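Local coordinates for BtGH115A (Bacteroides thetaiotaomicron, PDB 5BY3), which acts as a family GH115 4-O-methyl-alpha-glucuronidase with specificity for decorated arabinogalactans, at residues A[524-529]-A[576-581]; A[514-519]-A[626-631]; A[127-132]-A[138-143]; A[444-449]-A[455-460]. All coordinates share one frame; numbering follows the deposited sequence.

Contact 1: residues A[524-529]-A[576-581]; sequences REINER and AQLARH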
# COMPACT_ATOMS: atom_id res chain seq x y z
N ARG A 524 -23.10 10.76 -22.67
CA ARG A 524 -22.88 9.37 -23.08
C ARG A 524 -21.89 8.64 -22.14
O ARG A 524 -22.25 7.64 -21.53
CB ARG A 524 -22.50 9.30 -24.57
CG ARG A 524 -22.25 7.91 -25.12
CD ARG A 524 -21.49 8.00 -26.43
NE ARG A 524 -20.37 7.04 -26.50
CZ ARG A 524 -19.13 7.24 -26.04
NH1 ARG A 524 -18.79 8.37 -25.43
NH2 ARG A 524 -18.21 6.28 -26.18
N GLU A 525 -20.68 9.20 -21.97
CA GLU A 525 -19.66 8.66 -21.03
C GLU A 525 -20.17 8.52 -19.58
O GLU A 525 -19.83 7.57 -18.88
CB GLU A 525 -18.38 9.52 -21.06
CG GLU A 525 -17.56 9.41 -22.34
CD GLU A 525 -16.53 10.54 -22.57
OE1 GLU A 525 -16.72 11.68 -22.09
OE2 GLU A 525 -15.53 10.30 -23.31
N ILE A 526 -21.01 9.47 -19.15
CA ILE A 526 -21.57 9.44 -17.80
C ILE A 526 -22.53 8.27 -17.65
O ILE A 526 -22.39 7.46 -16.72
CB ILE A 526 -22.24 10.78 -17.45
CG1 ILE A 526 -21.19 11.87 -17.26
CG2 ILE A 526 -23.07 10.66 -16.18
CD1 ILE A 526 -21.74 13.27 -17.34
N ASN A 527 -23.47 8.16 -18.60
CA ASN A 527 -24.42 7.03 -18.67
C ASN A 527 -23.74 5.69 -18.74
O ASN A 527 -24.11 4.78 -17.99
CB ASN A 527 -25.37 7.19 -19.85
CG ASN A 527 -26.37 8.31 -19.63
OD1 ASN A 527 -26.66 8.64 -18.49
ND2 ASN A 527 -26.87 8.90 -20.69
N GLU A 528 -22.74 5.59 -19.62
CA GLU A 528 -21.93 4.40 -19.76
C GLU A 528 -21.30 4.02 -18.40
O GLU A 528 -21.41 2.87 -17.97
CB GLU A 528 -20.91 4.61 -20.90
CG GLU A 528 -20.09 3.40 -21.30
CD GLU A 528 -19.34 3.60 -22.62
OE1 GLU A 528 -19.55 4.63 -23.29
OE2 GLU A 528 -18.54 2.70 -22.99
N ARG A 529 -20.73 4.99 -17.69
CA ARG A 529 -20.11 4.76 -16.38
C ARG A 529 -21.19 4.40 -15.35
O ARG A 529 -21.04 3.43 -14.59
CB ARG A 529 -19.24 5.99 -15.94
CG ARG A 529 -18.40 5.82 -14.66
CD ARG A 529 -17.60 7.07 -14.25
NE ARG A 529 -16.99 6.98 -12.90
CZ ARG A 529 -15.79 6.42 -12.62
NH1 ARG A 529 -15.01 5.91 -13.60
NH2 ARG A 529 -15.36 6.38 -11.36
N ALA A 576 -26.09 14.23 -9.82
CA ALA A 576 -25.94 15.64 -9.50
C ALA A 576 -25.48 16.47 -10.71
O ALA A 576 -26.00 17.59 -10.93
CB ALA A 576 -24.97 15.81 -8.34
N GLN A 577 -24.54 15.90 -11.49
CA GLN A 577 -24.03 16.60 -12.67
C GLN A 577 -25.11 16.67 -13.76
O GLN A 577 -25.30 17.72 -14.40
CB GLN A 577 -22.74 15.97 -13.20
CG GLN A 577 -22.31 16.49 -14.56
CD GLN A 577 -20.85 16.26 -14.87
OE1 GLN A 577 -20.06 15.93 -13.98
NE2 GLN A 577 -20.48 16.44 -16.12
N LEU A 578 -25.82 15.55 -13.97
CA LEU A 578 -26.95 15.50 -14.91
C LEU A 578 -28.07 16.43 -14.46
O LEU A 578 -28.66 17.10 -15.30
CB LEU A 578 -27.47 14.09 -15.10
CG LEU A 578 -26.54 13.05 -15.71
CD1 LEU A 578 -27.17 11.69 -15.51
CD2 LEU A 578 -26.20 13.32 -17.17
N ALA A 579 -28.30 16.53 -13.14
CA ALA A 579 -29.31 17.40 -12.54
C ALA A 579 -29.07 18.90 -12.72
O ALA A 579 -30.01 19.63 -13.03
CB ALA A 579 -29.51 17.06 -11.07
N ARG A 580 -27.83 19.36 -12.48
CA ARG A 580 -27.39 20.73 -12.80
C ARG A 580 -27.74 21.15 -14.21
O ARG A 580 -28.04 22.31 -14.45
CB ARG A 580 -25.85 20.89 -12.63
CG ARG A 580 -25.37 21.02 -11.19
CD ARG A 580 -23.92 21.52 -11.11
NE ARG A 580 -22.94 20.54 -11.61
CZ ARG A 580 -22.41 19.55 -10.90
NH1 ARG A 580 -22.77 19.35 -9.62
NH2 ARG A 580 -21.54 18.74 -11.46
N HIS A 581 -27.64 20.21 -15.16
CA HIS A 581 -27.95 20.50 -16.57
C HIS A 581 -29.39 20.09 -16.97
O HIS A 581 -29.68 19.98 -18.15
CB HIS A 581 -26.92 19.84 -17.51
CG HIS A 581 -25.55 20.41 -17.41
ND1 HIS A 581 -24.62 19.95 -16.48
CD2 HIS A 581 -24.94 21.39 -18.11
CE1 HIS A 581 -23.50 20.64 -16.61
NE2 HIS A 581 -23.66 21.52 -17.60

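Contact 2: residues A[514-519]-A[626-631]; sequences RVVKDL and NRVERK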
# COMPACT_ATOMS: atom_id res chain seq x y z
N ARG A 514 -13.17 24.08 -3.85
CA ARG A 514 -13.91 23.29 -2.87
C ARG A 514 -15.37 23.15 -3.29
O ARG A 514 -16.14 22.43 -2.64
CB ARG A 514 -13.76 23.94 -1.49
CG ARG A 514 -12.31 24.05 -0.97
CD ARG A 514 -12.21 24.81 0.36
NE ARG A 514 -13.23 24.40 1.33
CZ ARG A 514 -13.17 23.30 2.07
NH1 ARG A 514 -12.13 22.47 1.97
NH2 ARG A 514 -14.17 23.01 2.91
N VAL A 515 -15.74 23.83 -4.37
CA VAL A 515 -17.07 23.76 -4.99
C VAL A 515 -17.09 22.52 -5.90
O VAL A 515 -16.27 22.42 -6.83
CB VAL A 515 -17.40 25.04 -5.83
CG1 VAL A 515 -18.74 24.92 -6.58
CG2 VAL A 515 -17.39 26.29 -4.96
N VAL A 516 -18.00 21.59 -5.62
CA VAL A 516 -18.31 20.48 -6.51
C VAL A 516 -18.74 20.97 -7.93
O VAL A 516 -19.54 21.91 -8.07
CB VAL A 516 -19.32 19.53 -5.85
CG1 VAL A 516 -19.96 18.60 -6.86
CG2 VAL A 516 -18.63 18.69 -4.77
N LYS A 517 -18.20 20.32 -8.97
CA LYS A 517 -18.34 20.80 -10.35
C LYS A 517 -18.16 19.68 -11.36
O LYS A 517 -17.54 18.66 -11.05
CB LYS A 517 -17.34 21.94 -10.62
CG LYS A 517 -15.87 21.51 -10.51
CD LYS A 517 -15.04 22.52 -9.73
CE LYS A 517 -14.30 23.41 -10.69
NZ LYS A 517 -13.43 22.55 -11.56
N ASP A 518 -18.70 19.88 -12.57
CA ASP A 518 -18.62 18.92 -13.68
C ASP A 518 -17.23 18.29 -13.86
O ASP A 518 -16.19 18.98 -13.82
CB ASP A 518 -19.01 19.57 -15.03
CG ASP A 518 -20.43 20.15 -15.06
OD1 ASP A 518 -21.22 20.00 -14.09
OD2 ASP A 518 -20.75 20.77 -16.10
N LEU A 519 -17.23 16.99 -14.07
CA LEU A 519 -16.08 16.31 -14.62
C LEU A 519 -16.18 16.56 -16.11
O LEU A 519 -17.30 16.71 -16.61
CB LEU A 519 -16.15 14.82 -14.29
CG LEU A 519 -15.95 14.58 -12.78
CD1 LEU A 519 -16.76 13.40 -12.36
CD2 LEU A 519 -14.49 14.39 -12.43
N ASN A 626 -20.41 15.47 1.22
CA ASN A 626 -21.71 16.01 1.64
C ASN A 626 -22.83 15.67 0.65
O ASN A 626 -22.54 15.23 -0.47
CB ASN A 626 -21.62 17.53 1.75
CG ASN A 626 -20.74 18.00 2.89
OD1 ASN A 626 -20.13 19.06 2.80
ND2 ASN A 626 -20.69 17.22 3.98
N ARG A 627 -24.10 15.91 1.01
CA ARG A 627 -25.13 15.97 -0.05
C ARG A 627 -24.71 17.11 -0.93
O ARG A 627 -24.10 18.07 -0.46
CB ARG A 627 -26.52 16.26 0.44
CG ARG A 627 -27.24 15.12 1.10
CD ARG A 627 -28.49 15.63 1.83
NE ARG A 627 -29.10 14.51 2.55
CZ ARG A 627 -28.92 14.22 3.84
NH1 ARG A 627 -28.13 14.97 4.63
NH2 ARG A 627 -29.52 13.15 4.34
N VAL A 628 -25.03 16.99 -2.21
CA VAL A 628 -24.61 17.99 -3.17
C VAL A 628 -25.51 19.25 -3.14
O VAL A 628 -26.75 19.16 -3.20
CB VAL A 628 -24.54 17.38 -4.59
CG1 VAL A 628 -24.16 18.43 -5.61
CG2 VAL A 628 -23.51 16.28 -4.63
N GLU A 629 -24.86 20.41 -3.07
CA GLU A 629 -25.51 21.72 -3.26
C GLU A 629 -26.23 21.80 -4.62
O GLU A 629 -25.62 21.70 -5.69
CB GLU A 629 -24.47 22.84 -3.11
CG GLU A 629 -25.01 24.24 -2.86
CD GLU A 629 -23.95 25.34 -2.99
OE1 GLU A 629 -22.87 25.10 -3.60
OE2 GLU A 629 -24.21 26.46 -2.48
N ARG A 630 -27.54 21.99 -4.56
CA ARG A 630 -28.38 22.18 -5.75
C ARG A 630 -28.23 23.59 -6.36
O ARG A 630 -28.36 24.61 -5.67
CB ARG A 630 -29.83 21.91 -5.38
CG ARG A 630 -30.08 20.54 -4.76
CD ARG A 630 -31.55 20.19 -4.84
NE ARG A 630 -31.87 18.96 -4.13
CZ ARG A 630 -33.07 18.38 -4.13
NH1 ARG A 630 -34.09 18.91 -4.83
NH2 ARG A 630 -33.24 17.26 -3.44
N LYS A 631 -27.94 23.62 -7.66
CA LYS A 631 -27.70 24.86 -8.40
C LYS A 631 -27.76 24.48 -9.87
O LYS A 631 -27.51 23.33 -10.20
CB LYS A 631 -26.36 25.53 -7.96
CG LYS A 631 -25.26 25.77 -8.98
CD LYS A 631 -24.05 24.87 -8.70
CE LYS A 631 -22.78 25.38 -9.37
NZ LYS A 631 -21.59 25.03 -8.54

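Contact 3: residues A[127-132]-A[138-143]; sequences LGVSPW and VTPEKK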
# COMPACT_ATOMS: atom_id res chain seq x y z
N LEU A 127 -3.18 -24.73 7.55
CA LEU A 127 -4.42 -25.13 8.13
C LEU A 127 -5.58 -24.32 7.52
O LEU A 127 -6.75 -24.54 7.87
CB LEU A 127 -4.35 -24.97 9.63
CG LEU A 127 -3.35 -25.87 10.33
CD1 LEU A 127 -3.32 -25.44 11.77
CD2 LEU A 127 -3.75 -27.34 10.26
N GLY A 128 -5.26 -23.40 6.61
CA GLY A 128 -6.28 -22.64 5.94
C GLY A 128 -6.76 -21.44 6.72
O GLY A 128 -7.89 -20.98 6.50
N VAL A 129 -5.91 -20.91 7.60
CA VAL A 129 -6.23 -19.70 8.37
C VAL A 129 -5.73 -18.43 7.66
O VAL A 129 -4.53 -18.24 7.48
CB VAL A 129 -5.69 -19.78 9.83
CG1 VAL A 129 -6.16 -18.61 10.67
CG2 VAL A 129 -6.10 -21.10 10.48
N SER A 130 -6.66 -17.58 7.22
CA SER A 130 -6.36 -16.30 6.60
C SER A 130 -5.71 -15.32 7.60
O SER A 130 -6.07 -15.32 8.79
CB SER A 130 -7.67 -15.70 6.05
OG SER A 130 -7.65 -14.28 5.92
N PRO A 131 -4.76 -14.47 7.12
CA PRO A 131 -4.36 -13.26 7.88
C PRO A 131 -5.52 -12.42 8.44
O PRO A 131 -5.36 -11.78 9.48
CB PRO A 131 -3.61 -12.43 6.82
CG PRO A 131 -2.96 -13.47 5.97
CD PRO A 131 -3.90 -14.67 5.94
N TRP A 132 -6.66 -12.44 7.76
CA TRP A 132 -7.80 -11.62 8.13
C TRP A 132 -8.91 -12.38 8.90
O TRP A 132 -10.04 -11.86 9.06
CB TRP A 132 -8.35 -10.98 6.87
CG TRP A 132 -7.28 -10.37 6.05
CD1 TRP A 132 -6.61 -10.94 5.03
CD2 TRP A 132 -6.73 -9.07 6.22
NE1 TRP A 132 -5.67 -10.06 4.53
CE2 TRP A 132 -5.72 -8.91 5.25
CE3 TRP A 132 -6.99 -8.02 7.11
CZ2 TRP A 132 -4.99 -7.75 5.13
CZ3 TRP A 132 -6.27 -6.85 6.99
CH2 TRP A 132 -5.27 -6.72 6.00
N VAL A 138 -12.72 -13.47 8.53
CA VAL A 138 -12.65 -14.58 7.59
C VAL A 138 -12.58 -15.90 8.38
O VAL A 138 -11.51 -16.52 8.53
CB VAL A 138 -11.51 -14.34 6.61
CG1 VAL A 138 -11.36 -15.48 5.62
CG2 VAL A 138 -11.73 -13.02 5.86
N THR A 139 -13.73 -16.32 8.91
CA THR A 139 -13.78 -17.47 9.81
C THR A 139 -13.10 -18.73 9.23
O THR A 139 -13.52 -19.22 8.19
CB THR A 139 -15.21 -17.81 10.23
OG1 THR A 139 -15.94 -16.59 10.49
CG2 THR A 139 -15.20 -18.71 11.50
N PRO A 140 -12.04 -19.25 9.89
CA PRO A 140 -11.41 -20.47 9.29
C PRO A 140 -12.39 -21.61 9.27
O PRO A 140 -13.29 -21.68 10.12
CB PRO A 140 -10.22 -20.81 10.21
CG PRO A 140 -10.08 -19.61 11.12
CD PRO A 140 -11.39 -18.84 11.16
N GLU A 141 -12.22 -22.48 8.30
CA GLU A 141 -13.08 -23.63 8.16
C GLU A 141 -12.54 -24.66 9.15
O GLU A 141 -11.35 -24.61 9.50
CB GLU A 141 -13.04 -24.14 6.72
CG GLU A 141 -13.81 -23.26 5.77
CD GLU A 141 -14.08 -23.92 4.43
OE1 GLU A 141 -13.61 -23.37 3.40
OE2 GLU A 141 -14.74 -24.99 4.42
N LYS A 142 -13.40 -25.56 9.59
CA LYS A 142 -12.94 -26.65 10.43
C LYS A 142 -12.46 -27.77 9.54
O LYS A 142 -12.93 -27.91 8.42
CB LYS A 142 -14.03 -27.12 11.38
CG LYS A 142 -14.38 -26.09 12.45
CD LYS A 142 -15.88 -26.06 12.67
CE LYS A 142 -16.33 -27.08 13.69
NZ LYS A 142 -16.32 -26.38 15.00
N LYS A 143 -11.50 -28.54 10.03
CA LYS A 143 -11.04 -29.71 9.30
C LYS A 143 -11.17 -30.97 10.09
O LYS A 143 -11.04 -30.97 11.32
CB LYS A 143 -9.61 -29.52 8.83
CG LYS A 143 -9.54 -28.85 7.48
CD LYS A 143 -8.35 -27.95 7.36
CE LYS A 143 -7.10 -28.72 7.06
NZ LYS A 143 -6.64 -27.96 5.88
O HOH W 1 -9.40 -24.65 7.31
O HOH W 2 -9.62 -18.06 7.51

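Contact 4: residues A[444-449]-A[455-460]; sequences IELFMD and DKVSSE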
# COMPACT_ATOMS: atom_id res chain seq x y z
N ILE A 444 -2.84 -4.42 0.98
CA ILE A 444 -1.90 -4.65 2.04
C ILE A 444 -1.32 -6.05 1.88
O ILE A 444 -0.11 -6.24 1.95
CB ILE A 444 -2.57 -4.47 3.43
CG1 ILE A 444 -2.96 -2.99 3.66
CG2 ILE A 444 -1.67 -4.98 4.57
CD1 ILE A 444 -3.92 -2.75 4.81
N GLU A 445 -2.17 -7.04 1.65
CA GLU A 445 -1.67 -8.39 1.55
C GLU A 445 -0.86 -8.58 0.26
O GLU A 445 0.17 -9.28 0.25
CB GLU A 445 -2.80 -9.41 1.64
CG GLU A 445 -2.31 -10.85 1.74
CD GLU A 445 -3.42 -11.84 1.99
OE1 GLU A 445 -4.46 -11.47 2.56
OE2 GLU A 445 -3.23 -13.02 1.61
N LEU A 446 -1.30 -7.94 -0.82
CA LEU A 446 -0.52 -7.94 -2.04
C LEU A 446 0.90 -7.38 -1.78
O LEU A 446 1.89 -8.04 -2.04
CB LEU A 446 -1.23 -7.16 -3.15
CG LEU A 446 -0.54 -7.08 -4.53
CD1 LEU A 446 -0.25 -8.47 -5.14
CD2 LEU A 446 -1.39 -6.21 -5.45
N PHE A 447 0.97 -6.16 -1.25
CA PHE A 447 2.21 -5.55 -0.88
C PHE A 447 3.07 -6.50 -0.02
O PHE A 447 4.25 -6.64 -0.26
CB PHE A 447 1.90 -4.25 -0.12
CG PHE A 447 3.06 -3.30 -0.01
CD1 PHE A 447 3.93 -3.35 1.08
CD2 PHE A 447 3.26 -2.31 -0.98
CE1 PHE A 447 4.99 -2.46 1.19
CE2 PHE A 447 4.32 -1.41 -0.87
CZ PHE A 447 5.17 -1.49 0.23
N MSE A 448 2.45 -7.16 0.96
CA MSE A 448 3.21 -7.96 1.94
C MSE A 448 3.68 -9.24 1.33
O MSE A 448 4.78 -9.70 1.67
CB MSE A 448 2.51 -8.24 3.28
CG MSE A 448 2.26 -6.98 4.10
SE MSE A 448 3.87 -5.88 4.44
CE MSE A 448 2.94 -4.17 4.48
N ASP A 449 2.86 -9.81 0.44
CA ASP A 449 3.26 -10.95 -0.41
C ASP A 449 4.44 -10.61 -1.31
O ASP A 449 5.36 -11.42 -1.44
CB ASP A 449 2.10 -11.47 -1.30
CG ASP A 449 1.06 -12.29 -0.51
OD1 ASP A 449 1.35 -12.70 0.62
OD2 ASP A 449 -0.06 -12.52 -1.03
N ASP A 455 9.06 -13.54 -6.41
CA ASP A 455 9.02 -14.51 -7.51
C ASP A 455 7.66 -15.18 -7.60
O ASP A 455 7.12 -15.34 -8.70
CB ASP A 455 10.14 -15.59 -7.44
CG ASP A 455 11.58 -15.00 -7.39
OD1 ASP A 455 11.94 -14.02 -8.11
OD2 ASP A 455 12.38 -15.55 -6.60
N LYS A 456 7.09 -15.55 -6.45
CA LYS A 456 5.81 -16.22 -6.43
C LYS A 456 4.75 -15.30 -7.03
O LYS A 456 4.12 -15.66 -8.02
CB LYS A 456 5.44 -16.69 -5.05
CG LYS A 456 4.24 -17.64 -5.02
CD LYS A 456 4.00 -18.19 -3.62
CE LYS A 456 2.82 -19.16 -3.57
NZ LYS A 456 1.52 -18.45 -3.54
N VAL A 457 4.62 -14.09 -6.49
CA VAL A 457 3.69 -13.10 -7.02
C VAL A 457 3.98 -12.86 -8.50
O VAL A 457 3.05 -12.89 -9.32
CB VAL A 457 3.73 -11.78 -6.19
CG1 VAL A 457 2.88 -10.69 -6.83
CG2 VAL A 457 3.32 -12.04 -4.74
N SER A 458 5.25 -12.63 -8.87
CA SER A 458 5.58 -12.50 -10.32
C SER A 458 5.19 -13.68 -11.26
O SER A 458 4.79 -13.42 -12.37
CB SER A 458 7.03 -12.08 -10.54
OG SER A 458 7.15 -10.69 -10.40
N SER A 459 5.30 -14.93 -10.81
CA SER A 459 5.00 -16.10 -11.66
C SER A 459 3.52 -16.20 -11.95
O SER A 459 3.13 -16.53 -13.08
CB SER A 459 5.47 -17.45 -11.06
OG SER A 459 6.74 -17.35 -10.47
N GLU A 460 2.70 -15.97 -10.93
CA GLU A 460 1.26 -15.86 -11.08
C GLU A 460 0.90 -14.50 -11.69
O GLU A 460 1.59 -13.48 -11.52
CB GLU A 460 0.55 -15.98 -9.72
CG GLU A 460 0.88 -17.20 -8.87
CD GLU A 460 0.76 -16.95 -7.35
OE1 GLU A 460 0.29 -15.87 -6.88
OE2 GLU A 460 1.17 -17.88 -6.60

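Contact 1: residues A[524-529]-A[576-581]
Ile526 meets Gln577 and Leu578 where two long antiparallel helices, 523-543 and 552-580, pack as a helical hairpin. The local axes run at 147° to each other and come no closer than 11.5 Å, a wide spacing that matches the 159 Å² buried here. Ile526 spans it with two branches. Its CG1 lies anti to the carbonyl carbon (chi1 -70°) and the chain then extends, carrying CD1 to the amide end of Gln577, 3.6 Å from NE2. The other branch, CG2, rests 4.2 Å from Leu578 CD2. At the margin, Asn527 turns its amide inward until OD1 lies 4.3 Å from Leu578 CD1, a touch without a bond. Gln577 is held from elsewhere: OE1 accepts from Leu519 N, and NE2 also has a hydrogen-bonding partner beyond the two segments, so the methyl packs against an amide whose polar atoms are already engaged. Leu574, one turn before Leu578 on helix 552-580, adds to the surface that Ile526 leans on. Farther along the chain, His581 ND1 donates to Gln577 O at 3.1 Å, almost straight at 175°, with the oxygen in the imidazole plane.

Contact 2: residues A[514-519]-A[626-631]
Lys631 reaches across Val515 at about a right angle, its terminal NZ lying 3.5 Å from the CG1 methyl. The lysine chain bends at chi2 and chi4, and its first torsion, 121°, is far from a staggered value; these turns bring the ammonium to the valine and not out along the loop. On the other side of the contact, Val515 offers the CG1 branch, which stands anti to its backbone N (chi1 175°). The same NZ lies 3.8 Å from Val516 O, too long to count as a hydrogen bond. Inward of this edge lies the apolar part: Val516 CG1 and Val628 CG1 approach to 4.4 Å, and these two residues are also the closest backbone pair, their CA atoms 7.6 Å apart.

Neither segment forms a regular helix or strand. The first belongs to the loop that leads into helix 523-543, the second to the loop that follows helix 587-603, and they come together beside helix 552-580, where Val516 touches Leu573 and Arg580 while Val628 rests on Ala576. Val628 also reaches Ser589 of helix 587-603, so this valine is packed from two helices as well as from Val516. With 139 Å² buried and no hydrogen bond or salt bridge crossing, the two loops meet through dispersion between methyl groups, and the Lys631 ammonium probably adds no more than a weak attraction to the Val516 carbonyl.

Contact 3: residues A[127-132]-A[138-143]
Val138 packs against Ser130 and Trp132 at the tight end of two antiparallel loop segments whose end-to-end directions differ by 170°. Its CG1 branch lies 3.7 Å from Ser130 CB, while CG2 is 4.1 Å from Trp132 CB. Directly beside them, Val138 N donates to Trp132 O at 3.2 Å; the N-H points straight at the oxygen (175°), yet the donor stands above the carbonyl plane. Ser130 OG, anti to its own backbone N (chi1 155°), accepts from Trp132 N at 2.8 Å in an ST turn and also bonds Glu473 of helix 462-473. With an alanine here, Trp132 N and Glu473 would probably lose their shared hydroxyl partner and the turn would be freer to shift. Beside the same side-chain contact, a water bridges the two backbones, accepting from Ser130 N and donating to Val138 O.

Next along, Val129 CG1 meets Pro140 CG at 4.1 Å, the two side chains passing at a slant. The far end is looser: a second water donates to both Leu127 O and Glu141 O, standing in for a direct bond, and the bent chain of Lys143 lies beside Leu127 O, CD at 3.8 Å and NZ scarcely farther, with no hydrogen bond. There Gly128 has positive phi, at which a CB would press on the preceding carbonyl; with two bonds back into the last turn, it closes helix 113-126 as a Schellman motif, followed by an ST turn and a water-bridged antiparallel return toward strand 145-148.

Contact 4: residues A[444-449]-A[455-460]
Val457 sets one methyl against each of Leu446 and Asp449. CG2 sits 3.7 Å from Asp449 CB, and CG1 lies 4.2 Å from Leu446 CD1, the side chains of Val457 and Leu446 passing at a slant. Leu446 reaches that position because its CG is anti to the backbone N (chi1 -179°), which swings the branched end closer to Val457 than its CB direction alone would bring it. No hydrogen bond crosses, and the buried area is 113 Å².

Around this first shell, Asp449 is held from its own side: it gives its CB to the valine but directs its carboxylate elsewhere, OD2 bonding His465 of helix 462-473. Leu446 also touches Pro411 at helix 411-423. Next to Val457, Lys456 NZ forms a salt bridge with Glu460 OE2, just past the helix, at 3.1 Å, using the oxygen's syn lone pair, and Asp455 O is gripped twice by Ser459, through N and through OG at 2.7 Å. Further out, helix 441-452 follows strand 429-433, one of the eight parallel strands of the TIM-barrel domain, and lays Ile444, Phe447 and Met448 on Leu432 of that strand.

Helices 441-452 and 454-459 thus join through an apolar junction bordered by charges. Asp449 OD2 and Lys456 NZ remain 6.6 Å apart, so any attraction between them is likely to be weak, and aliphatic packing carries the contact.

The four contacts form two pairs. Contacts 1 and 2, centres 13 Å apart, meet directly: Arg580 NH2 is salt-bridged to Asp518 OD1 at 2.9 Å. Along the chain, contact 1 is nested inside the loop that contact 2 closes. Contacts 3 and 4, centres 20 Å apart, follow one another in sequence and touch where Trp132 NE1 probably bonds Glu445 OE1 at 2.7 Å, tying the loop after helix 113-126 to the barrel domain. Between the pairs, centres lie about 38 to 44 Å apart. A bound nickel ion, with Leu404 and Asp436 at its site, is about 13 Å from the Trp132 side chain of contact 3, too far for direct coordination.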